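Local structure of putative glutathionylspermidine synthase (Methylobacillus flagellatus, 3N6X) at residues A[99-104]-A[332-337]; A[91-96]-A[338-343]; A[116-121]-A[324-329]; A[140-145]-A[162-167]. The protein probably acts as an ATP-dependent ligase of the circularly permuted ATP-grasp type, possibly joining glutathione to spermidine. All coordinates share one frame; numbering follows the deposited sequence.

Contact 1 (A[99-104]-A[332-337]); sequences NMFLHD and RFYLGE
The ring of Y334 lies flat on the helix backbone at M100 and F101. M100 C sits over its centre, 4.1 Å above the plane, and F101 N lies over the same face nearer the rim. M100 CB adds a CH-pi contact there, 4.3 Å from the Y334 ring centroid. The opposite face is met by CD2 of the adjacent F333. D104 CG is at the edge, in the ring plane. There Y334 OH donates to D104 OD2 at 2.6 Å, on the anti lone pair. The carboxylate and ring planes stand 85° apart. The backbone N of I111 also donates to OD2, and that of E110 to OD1, so OD2 accepts two bonds and OD1 has its own partner. On the other flank, F101 CB touches Y334 CE2 at 3.7 Å. The selenomethionine M100 slides past Y334 in the opposite direction. Its SE reaches L335 CD2 at 3.7 Å. A bend at chi3 of 80° brings CE to 3.7 Å from Y334 O. This is helix-on-helix packing in the ATP-grasp fold: the last turn of helix 327-335 rests on helix 81-105, with one buried aspartate taking the tyrosine hydroxyl.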
# COMPACT_ATOMS: atom_id res chain seq x y z
N ASN A 99 -11.93 -9.19 -0.93
CA ASN A 99 -11.69 -10.65 -0.99
C ASN A 99 -12.96 -11.41 -1.34
O ASN A 99 -12.89 -12.39 -2.07
CB ASN A 99 -11.08 -11.18 0.32
CG ASN A 99 -9.57 -11.12 0.32
OD1 ASN A 99 -8.91 -11.54 -0.64
ND2 ASN A 99 -8.99 -10.56 1.37
N MSE A 100 -14.11 -10.97 -0.84
CA MSE A 100 -15.39 -11.60 -1.17
C MSE A 100 -15.78 -11.29 -2.63
O MSE A 100 -16.32 -12.16 -3.32
CB MSE A 100 -16.47 -11.16 -0.20
CG MSE A 100 -16.24 -11.70 1.20
SE MSE A 100 -17.54 -11.07 2.45
CE MSE A 100 -18.96 -12.30 1.95
N PHE A 101 -15.44 -10.09 -3.12
CA PHE A 101 -15.64 -9.70 -4.51
C PHE A 101 -14.84 -10.61 -5.43
O PHE A 101 -15.38 -11.13 -6.41
CB PHE A 101 -15.25 -8.23 -4.75
CG PHE A 101 -15.14 -7.86 -6.21
CD1 PHE A 101 -16.28 -7.76 -7.00
CD2 PHE A 101 -13.90 -7.65 -6.80
CE1 PHE A 101 -16.18 -7.47 -8.37
CE2 PHE A 101 -13.80 -7.37 -8.16
CZ PHE A 101 -14.94 -7.26 -8.94
N LEU A 102 -13.54 -10.85 -5.09
CA LEU A 102 -12.63 -11.71 -5.87
C LEU A 102 -13.10 -13.17 -5.91
O LEU A 102 -13.09 -13.77 -6.97
CB LEU A 102 -11.18 -11.58 -5.37
CG LEU A 102 -10.49 -10.27 -5.77
CD1 LEU A 102 -9.27 -9.99 -4.90
CD2 LEU A 102 -10.12 -10.27 -7.28
N HIS A 103 -13.60 -13.70 -4.79
CA HIS A 103 -14.20 -15.02 -4.79
C HIS A 103 -15.45 -15.03 -5.70
O HIS A 103 -15.66 -15.97 -6.46
CB HIS A 103 -14.57 -15.46 -3.36
CG HIS A 103 -15.29 -16.76 -3.32
ND1 HIS A 103 -14.60 -17.96 -3.32
CD2 HIS A 103 -16.62 -17.01 -3.38
CE1 HIS A 103 -15.53 -18.91 -3.35
NE2 HIS A 103 -16.76 -18.39 -3.38
N ASP A 104 -16.27 -13.98 -5.62
CA ASP A 104 -17.49 -13.89 -6.42
C ASP A 104 -17.22 -13.82 -7.95
O ASP A 104 -17.82 -14.61 -8.68
CB ASP A 104 -18.36 -12.72 -5.95
CG ASP A 104 -19.78 -12.72 -6.48
OD1 ASP A 104 -20.32 -13.81 -6.73
OD2 ASP A 104 -20.37 -11.64 -6.56
N ARG A 332 -21.59 -2.86 0.73
CA ARG A 332 -23.05 -2.98 0.89
C ARG A 332 -23.55 -4.34 0.44
O ARG A 332 -24.29 -4.97 1.17
CB ARG A 332 -23.78 -1.86 0.11
CG ARG A 332 -23.39 -0.47 0.56
CD ARG A 332 -24.17 0.60 -0.14
NE ARG A 332 -23.99 1.88 0.53
CZ ARG A 332 -23.26 2.88 0.05
NH1 ARG A 332 -22.71 2.80 -1.16
NH2 ARG A 332 -23.11 3.99 0.75
N PHE A 333 -23.10 -4.82 -0.75
CA PHE A 333 -23.55 -6.11 -1.29
C PHE A 333 -23.08 -7.33 -0.47
O PHE A 333 -23.90 -8.18 -0.12
CB PHE A 333 -23.15 -6.25 -2.78
CG PHE A 333 -23.68 -7.49 -3.47
CD1 PHE A 333 -25.00 -7.56 -3.92
CD2 PHE A 333 -22.85 -8.59 -3.69
CE1 PHE A 333 -25.49 -8.70 -4.56
CE2 PHE A 333 -23.34 -9.74 -4.33
CZ PHE A 333 -24.66 -9.78 -4.76
N TYR A 334 -21.78 -7.44 -0.17
CA TYR A 334 -21.24 -8.61 0.51
C TYR A 334 -21.42 -8.60 1.99
O TYR A 334 -21.55 -9.67 2.60
CB TYR A 334 -19.76 -8.84 0.16
CG TYR A 334 -19.55 -9.09 -1.31
CD1 TYR A 334 -20.03 -10.25 -1.92
CD2 TYR A 334 -18.89 -8.16 -2.11
CE1 TYR A 334 -19.85 -10.48 -3.28
CE2 TYR A 334 -18.75 -8.36 -3.48
CZ TYR A 334 -19.23 -9.52 -4.06
OH TYR A 334 -19.05 -9.72 -5.40
N LEU A 335 -21.32 -7.42 2.61
CA LEU A 335 -21.33 -7.34 4.06
C LEU A 335 -22.62 -6.79 4.64
O LEU A 335 -22.81 -6.86 5.86
CB LEU A 335 -20.13 -6.51 4.56
CG LEU A 335 -18.74 -7.01 4.12
CD1 LEU A 335 -17.69 -5.96 4.40
CD2 LEU A 335 -18.38 -8.31 4.83
N GLY A 336 -23.49 -6.22 3.79
CA GLY A 336 -24.74 -5.61 4.22
C GLY A 336 -24.52 -4.44 5.15
O GLY A 336 -25.33 -4.19 6.05
N GLU A 337 -23.40 -3.70 4.94
CA GLU A 337 -23.00 -2.59 5.80
C GLU A 337 -22.75 -1.35 4.97
O GLU A 337 -22.46 -1.45 3.78
CB GLU A 337 -21.68 -2.93 6.53
CG GLU A 337 -21.74 -4.10 7.49
CD GLU A 337 -20.40 -4.51 8.09
OE1 GLU A 337 -19.36 -3.92 7.72
OE2 GLU A 337 -20.40 -5.43 8.93

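Contact 2 (A[91-96]-A[338-343]); sequences AIQRVK and EPILSN
A91 and L341 open a contact between helix 81-105 and the chain leading into strand 342-343, which runs parallel to strand 157-163 in the large mixed sheet of this ATP-grasp protein. L341 CD1 packs 3.6 Å from A91 N. Two residues on, Q93 has CG anti to its backbone N (chi1 177°) and extends to the loop. Its amide bonds to the loop backbone through both polar atoms. OE1 accepts from I340 N at 2.9 Å, in the carbonyl plane and on a lone pair. A water that takes the N-H of L341 also donates to OE1. Q93 NE2 donates to E338 O at 3.1 Å from above that carbonyl plane, and also to E337 OE1. A leucine in place of Q93 would probably leave I340 N and E338 O without these mates and the loop less firmly held. R94 follows, extended from CG to NE. Its NE forms a salt bridge with D162 on strand 157-163. A second water links R94 NH1 to L341 O. The R94 and N343 side chains cross at about a right angle, with the guanidinium and amide planes 40° apart. The guanidinium grips one atom end-on: NH1 and NH2 of R94 each lie 2.8 Å from N343 OD1, which stays in the guanidinium plane.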
# COMPACT_ATOMS: atom_id res chain seq x y z
N ALA A 91 -10.44 -0.31 7.30
CA ALA A 91 -9.54 -1.03 6.39
C ALA A 91 -9.88 -2.52 6.31
O ALA A 91 -9.90 -3.08 5.21
CB ALA A 91 -8.09 -0.83 6.81
N ILE A 92 -10.21 -3.16 7.47
CA ILE A 92 -10.58 -4.58 7.52
C ILE A 92 -11.90 -4.81 6.75
O ILE A 92 -12.02 -5.78 6.00
CB ILE A 92 -10.66 -5.10 8.99
CG1 ILE A 92 -9.25 -5.24 9.59
CG2 ILE A 92 -11.45 -6.44 9.09
CD1 ILE A 92 -9.21 -5.34 11.14
N GLN A 93 -12.88 -3.90 6.94
CA GLN A 93 -14.18 -3.98 6.27
C GLN A 93 -14.00 -3.95 4.76
O GLN A 93 -14.57 -4.79 4.06
CB GLN A 93 -15.10 -2.83 6.72
CG GLN A 93 -16.45 -2.83 6.01
CD GLN A 93 -17.16 -1.52 6.13
OE1 GLN A 93 -16.69 -0.48 5.65
NE2 GLN A 93 -18.32 -1.55 6.72
N ARG A 94 -13.17 -3.00 4.26
CA ARG A 94 -12.89 -2.81 2.85
C ARG A 94 -12.20 -4.02 2.25
O ARG A 94 -12.62 -4.50 1.19
CB ARG A 94 -12.05 -1.54 2.65
CG ARG A 94 -11.92 -1.13 1.20
CD ARG A 94 -11.12 0.15 1.04
NE ARG A 94 -10.97 0.51 -0.38
CZ ARG A 94 -11.73 1.42 -1.00
NH1 ARG A 94 -12.68 2.06 -0.34
NH2 ARG A 94 -11.53 1.68 -2.28
N VAL A 95 -11.17 -4.54 2.93
CA VAL A 95 -10.41 -5.70 2.47
C VAL A 95 -11.25 -6.98 2.49
O VAL A 95 -11.17 -7.77 1.55
CB VAL A 95 -9.05 -5.82 3.20
CG1 VAL A 95 -8.36 -7.16 2.92
CG2 VAL A 95 -8.14 -4.66 2.81
N LYS A 96 -12.17 -7.13 3.49
CA LYS A 96 -13.07 -8.30 3.49
C LYS A 96 -13.96 -8.29 2.26
O LYS A 96 -14.09 -9.31 1.60
CB LYS A 96 -13.92 -8.37 4.77
CG LYS A 96 -13.15 -8.88 5.98
CD LYS A 96 -13.97 -8.74 7.27
CE LYS A 96 -13.40 -9.55 8.41
NZ LYS A 96 -14.14 -9.31 9.68
N GLU A 338 -22.75 -0.19 5.63
CA GLU A 338 -22.36 1.06 5.01
C GLU A 338 -20.83 1.19 5.09
O GLU A 338 -20.24 0.82 6.12
CB GLU A 338 -23.05 2.24 5.73
CG GLU A 338 -24.45 2.54 5.21
CD GLU A 338 -24.51 2.87 3.72
OE1 GLU A 338 -23.97 3.94 3.33
OE2 GLU A 338 -25.05 2.05 2.95
N PRO A 339 -20.15 1.70 4.03
CA PRO A 339 -18.68 1.84 4.09
C PRO A 339 -18.22 2.76 5.23
O PRO A 339 -18.74 3.87 5.37
CB PRO A 339 -18.33 2.44 2.73
CG PRO A 339 -19.47 2.08 1.85
CD PRO A 339 -20.68 2.14 2.72
N ILE A 340 -17.24 2.30 6.03
CA ILE A 340 -16.67 3.11 7.12
C ILE A 340 -15.76 4.19 6.51
O ILE A 340 -15.85 5.36 6.88
CB ILE A 340 -15.92 2.22 8.17
CG1 ILE A 340 -16.90 1.27 8.91
CG2 ILE A 340 -15.08 3.09 9.17
CD1 ILE A 340 -16.21 0.07 9.59
N LEU A 341 -14.90 3.78 5.56
CA LEU A 341 -13.98 4.71 4.87
C LEU A 341 -14.55 5.10 3.51
O LEU A 341 -15.12 4.26 2.82
CB LEU A 341 -12.59 4.07 4.70
CG LEU A 341 -11.87 3.64 5.98
CD1 LEU A 341 -10.58 2.88 5.64
CD2 LEU A 341 -11.56 4.83 6.89
N SER A 342 -14.37 6.35 3.12
CA SER A 342 -14.93 6.83 1.86
C SER A 342 -13.97 6.74 0.73
O SER A 342 -12.79 7.03 0.89
CB SER A 342 -15.41 8.28 1.99
OG SER A 342 -16.64 8.35 2.69
N ASN A 343 -14.51 6.45 -0.46
CA ASN A 343 -13.79 6.53 -1.71
C ASN A 343 -13.66 8.01 -2.07
O ASN A 343 -14.37 8.86 -1.52
CB ASN A 343 -14.59 5.82 -2.81
CG ASN A 343 -14.06 4.47 -3.22
OD1 ASN A 343 -13.42 3.75 -2.44
ND2 ASN A 343 -14.37 4.07 -4.44
O HOH W 1 -14.44 0.78 4.89
O HOH W 2 -14.03 1.74 2.17

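Contact 3 (A[116-121]-A[324-329]); sequences IVPSSI and YIYVPE
Y326 carries its CG anti to its own carbonyl carbon (chi1 -56°), and V117 holds CG2 anti to its carbonyl carbon; the two side chains meet obliquely. V117 CG2 lies 3.9 Å from Y326 CB. The contact joins the loop that follows helix 110-113 to the N-terminal part of helix 327-335 and the residues leading into it, at the surface of the ATP-grasp fold. V117 is tied back to that short helix by backbone hydrogen bonding with I111. P118 and Y326 then reach toward each other tip to tip. P118 CG is 3.4 Å from Y326 OH, and P118 CD is 3.5 Å from Y326 CZ. These are van der Waals contacts of the proline ring with the phenol end. I325 CG1, from the tyrosine's own segment, lies over one face of the ring, toward the rim. I116 closes the other end of the contact. It also touches I111 of helix 110-113 and F333 of helix 327-335, and so lies between the two helices. E329 bends at chi2 (-48°), and its OE2 forms a salt bridge with R332; here it offers its aliphatic part. The two side chains cross at about a right angle, with I116 CG2 set 3.6 Å from E329 CB.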
# COMPACT_ATOMS: atom_id res chain seq x y z
N ILE A 116 -25.19 -4.77 -10.04
CA ILE A 116 -24.38 -3.81 -9.27
C ILE A 116 -23.02 -3.50 -9.93
O ILE A 116 -22.64 -2.33 -10.05
CB ILE A 116 -24.29 -4.22 -7.77
CG1 ILE A 116 -25.66 -4.05 -7.10
CG2 ILE A 116 -23.21 -3.40 -7.04
CD1 ILE A 116 -26.00 -5.10 -6.16
N VAL A 117 -22.32 -4.54 -10.39
CA VAL A 117 -21.08 -4.35 -11.14
C VAL A 117 -21.36 -4.73 -12.59
O VAL A 117 -21.89 -5.81 -12.83
CB VAL A 117 -19.87 -5.14 -10.53
CG1 VAL A 117 -18.66 -5.09 -11.46
CG2 VAL A 117 -19.51 -4.61 -9.14
N PRO A 118 -21.10 -3.82 -13.56
CA PRO A 118 -21.36 -4.16 -14.98
C PRO A 118 -20.56 -5.36 -15.46
O PRO A 118 -19.47 -5.62 -14.94
CB PRO A 118 -20.93 -2.89 -15.73
CG PRO A 118 -20.90 -1.82 -14.72
CD PRO A 118 -20.53 -2.47 -13.42
N SER A 119 -21.04 -6.03 -16.51
CA SER A 119 -20.34 -7.18 -17.11
C SER A 119 -19.09 -6.73 -17.88
O SER A 119 -18.26 -7.57 -18.22
CB SER A 119 -21.28 -7.97 -18.03
OG SER A 119 -21.40 -7.35 -19.30
N SER A 120 -18.93 -5.41 -18.11
CA SER A 120 -17.75 -4.88 -18.81
C SER A 120 -16.46 -5.13 -18.03
O SER A 120 -15.38 -5.15 -18.62
CB SER A 120 -17.92 -3.39 -19.09
OG SER A 120 -18.25 -2.66 -17.93
N ILE A 121 -16.58 -5.41 -16.70
CA ILE A 121 -15.44 -5.77 -15.85
C ILE A 121 -14.70 -7.01 -16.41
O ILE A 121 -13.50 -7.15 -16.21
CB ILE A 121 -15.90 -5.98 -14.36
CG1 ILE A 121 -14.71 -5.93 -13.40
CG2 ILE A 121 -16.71 -7.29 -14.17
CD1 ILE A 121 -15.01 -5.29 -12.13
N TYR A 324 -12.16 0.25 -8.83
CA TYR A 324 -12.08 1.09 -7.63
C TYR A 324 -13.40 1.77 -7.27
O TYR A 324 -13.77 1.84 -6.10
CB TYR A 324 -10.95 2.14 -7.81
CG TYR A 324 -10.95 3.23 -6.75
CD1 TYR A 324 -10.37 3.01 -5.49
CD2 TYR A 324 -11.51 4.48 -7.00
CE1 TYR A 324 -10.36 4.01 -4.52
CE2 TYR A 324 -11.52 5.48 -6.02
CZ TYR A 324 -10.93 5.24 -4.79
OH TYR A 324 -10.96 6.22 -3.83
N ILE A 325 -14.13 2.23 -8.29
CA ILE A 325 -15.37 2.97 -8.08
C ILE A 325 -16.52 2.12 -7.52
O ILE A 325 -17.48 2.68 -6.98
CB ILE A 325 -15.75 3.79 -9.35
CG1 ILE A 325 -16.09 2.85 -10.54
CG2 ILE A 325 -14.60 4.79 -9.72
CD1 ILE A 325 -16.80 3.55 -11.72
N TYR A 326 -16.42 0.78 -7.62
CA TYR A 326 -17.47 -0.13 -7.14
C TYR A 326 -17.25 -0.64 -5.72
O TYR A 326 -18.11 -1.33 -5.19
CB TYR A 326 -17.65 -1.31 -8.12
CG TYR A 326 -17.96 -0.86 -9.53
CD1 TYR A 326 -19.17 -0.26 -9.84
CD2 TYR A 326 -17.02 -1.00 -10.55
CE1 TYR A 326 -19.45 0.20 -11.13
CE2 TYR A 326 -17.28 -0.56 -11.84
CZ TYR A 326 -18.49 0.06 -12.12
OH TYR A 326 -18.75 0.50 -13.39
N VAL A 327 -16.10 -0.31 -5.11
CA VAL A 327 -15.75 -0.81 -3.78
C VAL A 327 -16.82 -0.49 -2.70
O VAL A 327 -17.28 -1.43 -2.06
CB VAL A 327 -14.29 -0.49 -3.35
CG1 VAL A 327 -13.99 -1.07 -1.97
CG2 VAL A 327 -13.31 -1.05 -4.37
N PRO A 328 -17.35 0.77 -2.61
CA PRO A 328 -18.43 1.02 -1.63
C PRO A 328 -19.65 0.11 -1.84
O PRO A 328 -20.24 -0.34 -0.85
CB PRO A 328 -18.77 2.50 -1.85
CG PRO A 328 -17.56 3.09 -2.43
CD PRO A 328 -16.95 2.02 -3.29
N GLU A 329 -19.99 -0.20 -3.11
CA GLU A 329 -21.11 -1.10 -3.44
C GLU A 329 -20.80 -2.55 -3.07
O GLU A 329 -21.73 -3.30 -2.74
CB GLU A 329 -21.51 -0.99 -4.93
CG GLU A 329 -22.30 0.26 -5.29
CD GLU A 329 -23.46 0.60 -4.38
OE1 GLU A 329 -24.22 -0.31 -3.99
OE2 GLU A 329 -23.61 1.80 -4.04

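Contact 4 (A[140-145]-A[162-167]); sequences VYAHIA and DNLRTP. With SO4 (sulfate ion), chain B.
P167 lies between I144 and a bound sulfate. Its CB lies 4.1 Å from sulfate O1, a loose contact. P167 CG turns to the strand side and is the atom that does most of the touching. It sits 3.3 Å from I144 O and 3.7 Å from I144 CG2. P167 CD closes the ring between I144 O and sulfate O2. An alanine in place of P167 would lack CG and CD, which would probably open a gap beside I144 CG2 and let the backbone turn more freely about its N. I144 O also accepts from N311 ND2, so this buried carbonyl has a polar partner. The segments belong to the beta hairpin of strands 144-151 and 157-163, just where the strands begin and end. A145 CA points a C-H at N163 O, 3.5 Å away. L164 CD2 packs on A145 CB at 3.6 Å, with A142 CB a little farther off. Beyond the strand end, the turn binds the sulfate, which probably came from the crystallisation liquor, through two backbone N-H groups and a hydroxyl. R165 N donates to sulfate O2 at 2.7 Å, with an angle of 152° at the hydrogen. T166 N donates to sulfate O4 at 2.7 Å. T166 OG1 gives O4 a second, longer bond; its chi1 of 57° sets the hydroxyl between the backbone N and the carbonyl carbon.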
# COMPACT_ATOMS: atom_id res chain seq x y z
N VAL A 140 -9.13 -16.66 0.49
CA VAL A 140 -8.28 -15.47 0.57
C VAL A 140 -7.52 -15.26 -0.73
O VAL A 140 -6.78 -16.14 -1.16
CB VAL A 140 -7.33 -15.53 1.81
CG1 VAL A 140 -6.42 -14.30 1.86
CG2 VAL A 140 -8.14 -15.66 3.11
N TYR A 141 -7.69 -14.08 -1.34
CA TYR A 141 -6.99 -13.73 -2.58
C TYR A 141 -5.89 -12.74 -2.30
O TYR A 141 -4.78 -12.89 -2.81
CB TYR A 141 -7.95 -13.17 -3.63
CG TYR A 141 -8.87 -14.22 -4.23
CD1 TYR A 141 -9.99 -14.68 -3.53
CD2 TYR A 141 -8.63 -14.74 -5.50
CE1 TYR A 141 -10.82 -15.67 -4.06
CE2 TYR A 141 -9.48 -15.71 -6.06
CZ TYR A 141 -10.58 -16.15 -5.34
OH TYR A 141 -11.43 -17.09 -5.89
N ALA A 142 -6.21 -11.70 -1.50
CA ALA A 142 -5.27 -10.67 -1.11
C ALA A 142 -4.84 -10.92 0.32
O ALA A 142 -5.46 -10.41 1.26
CB ALA A 142 -5.90 -9.28 -1.25
N HIS A 143 -3.80 -11.75 0.49
CA HIS A 143 -3.21 -12.11 1.80
C HIS A 143 -2.61 -10.87 2.42
O HIS A 143 -2.65 -10.70 3.63
CB HIS A 143 -2.16 -13.24 1.63
CG HIS A 143 -2.72 -14.46 0.97
ND1 HIS A 143 -3.00 -14.49 -0.39
CD2 HIS A 143 -3.16 -15.62 1.52
CE1 HIS A 143 -3.55 -15.67 -0.63
NE2 HIS A 143 -3.67 -16.38 0.49
N ILE A 144 -2.09 -9.97 1.56
CA ILE A 144 -1.61 -8.65 1.95
C ILE A 144 -2.31 -7.60 1.08
O ILE A 144 -2.26 -7.68 -0.16
CB ILE A 144 -0.07 -8.51 1.84
CG1 ILE A 144 0.66 -9.70 2.50
CG2 ILE A 144 0.40 -7.14 2.41
CD1 ILE A 144 2.14 -9.68 2.28
N ALA A 145 -2.90 -6.59 1.73
CA ALA A 145 -3.55 -5.49 1.04
C ALA A 145 -3.06 -4.18 1.60
O ALA A 145 -3.16 -3.95 2.80
CB ALA A 145 -5.06 -5.60 1.22
N ASP A 162 -6.36 1.08 -3.69
CA ASP A 162 -6.14 -0.24 -3.08
C ASP A 162 -4.91 -0.89 -3.75
O ASP A 162 -4.66 -0.64 -4.93
CB ASP A 162 -7.40 -1.13 -3.25
CG ASP A 162 -8.66 -0.54 -2.62
OD1 ASP A 162 -8.70 -0.43 -1.37
OD2 ASP A 162 -9.62 -0.22 -3.37
N ASN A 163 -4.11 -1.67 -3.00
CA ASN A 163 -2.90 -2.34 -3.54
C ASN A 163 -2.95 -3.81 -3.18
O ASN A 163 -2.64 -4.18 -2.05
CB ASN A 163 -1.61 -1.70 -3.01
CG ASN A 163 -1.52 -0.23 -3.26
OD1 ASN A 163 -1.14 0.22 -4.35
ND2 ASN A 163 -1.89 0.57 -2.27
N LEU A 164 -3.36 -4.66 -4.15
CA LEU A 164 -3.63 -6.08 -3.90
C LEU A 164 -2.76 -7.04 -4.72
O LEU A 164 -3.01 -8.25 -4.69
CB LEU A 164 -5.13 -6.38 -4.19
CG LEU A 164 -6.18 -5.38 -3.67
CD1 LEU A 164 -7.52 -5.65 -4.28
CD2 LEU A 164 -6.29 -5.43 -2.17
N ARG A 165 -1.81 -6.52 -5.50
CA ARG A 165 -0.98 -7.36 -6.38
C ARG A 165 0.26 -7.89 -5.64
O ARG A 165 0.28 -9.07 -5.25
CB ARG A 165 -0.64 -6.60 -7.69
CG ARG A 165 -1.89 -6.38 -8.55
CD ARG A 165 -1.71 -5.31 -9.60
NE ARG A 165 -3.00 -4.75 -10.00
CZ ARG A 165 -3.25 -4.21 -11.18
NH1 ARG A 165 -2.30 -4.14 -12.10
NH2 ARG A 165 -4.45 -3.73 -11.46
N THR A 166 1.28 -7.03 -5.43
CA THR A 166 2.48 -7.35 -4.63
C THR A 166 2.77 -6.11 -3.71
O THR A 166 3.78 -5.43 -3.92
CB THR A 166 3.71 -7.68 -5.56
OG1 THR A 166 3.96 -6.56 -6.42
CG2 THR A 166 3.52 -8.96 -6.38
N PRO A 167 1.79 -5.70 -2.83
CA PRO A 167 1.98 -4.46 -2.04
C PRO A 167 3.34 -4.37 -1.34
O PRO A 167 3.85 -5.38 -0.83
CB PRO A 167 0.81 -4.48 -1.04
CG PRO A 167 0.29 -5.87 -1.07
CD PRO A 167 0.52 -6.36 -2.46
S SO4 B . 0.65 -3.41 -5.72
O1 SO4 B . 0.98 -2.50 -4.64
O2 SO4 B . -0.60 -4.10 -5.43
O3 SO4 B . 0.52 -2.65 -6.94
O4 SO4 B . 1.70 -4.37 -5.89

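Overall arrangement
Contacts 1 and 2 share helix 81-105, with centres 11 Å apart. Contacts 1 and 3 share helix 327-335, their centres also 11 Å apart. Contact 4 is the most local in sequence, within one hairpin, and its centre lies 15 to 18 Å from those of the others. Along the chain, helix 81-105 comes first, then the 116-121 loop and the hairpin, and about 160 residues later 324-343, which feeds contacts 3, 1 and 2 in turn. R94 ties contact 2 to contact 4 through D162, and N99 ties contact 1 to the backbone of Y141 and A142. Contacts 1 to 3 join parts of the chain more than 200 residues apart, and contact 4 closes a hairpin, all within the ATP-grasp family region.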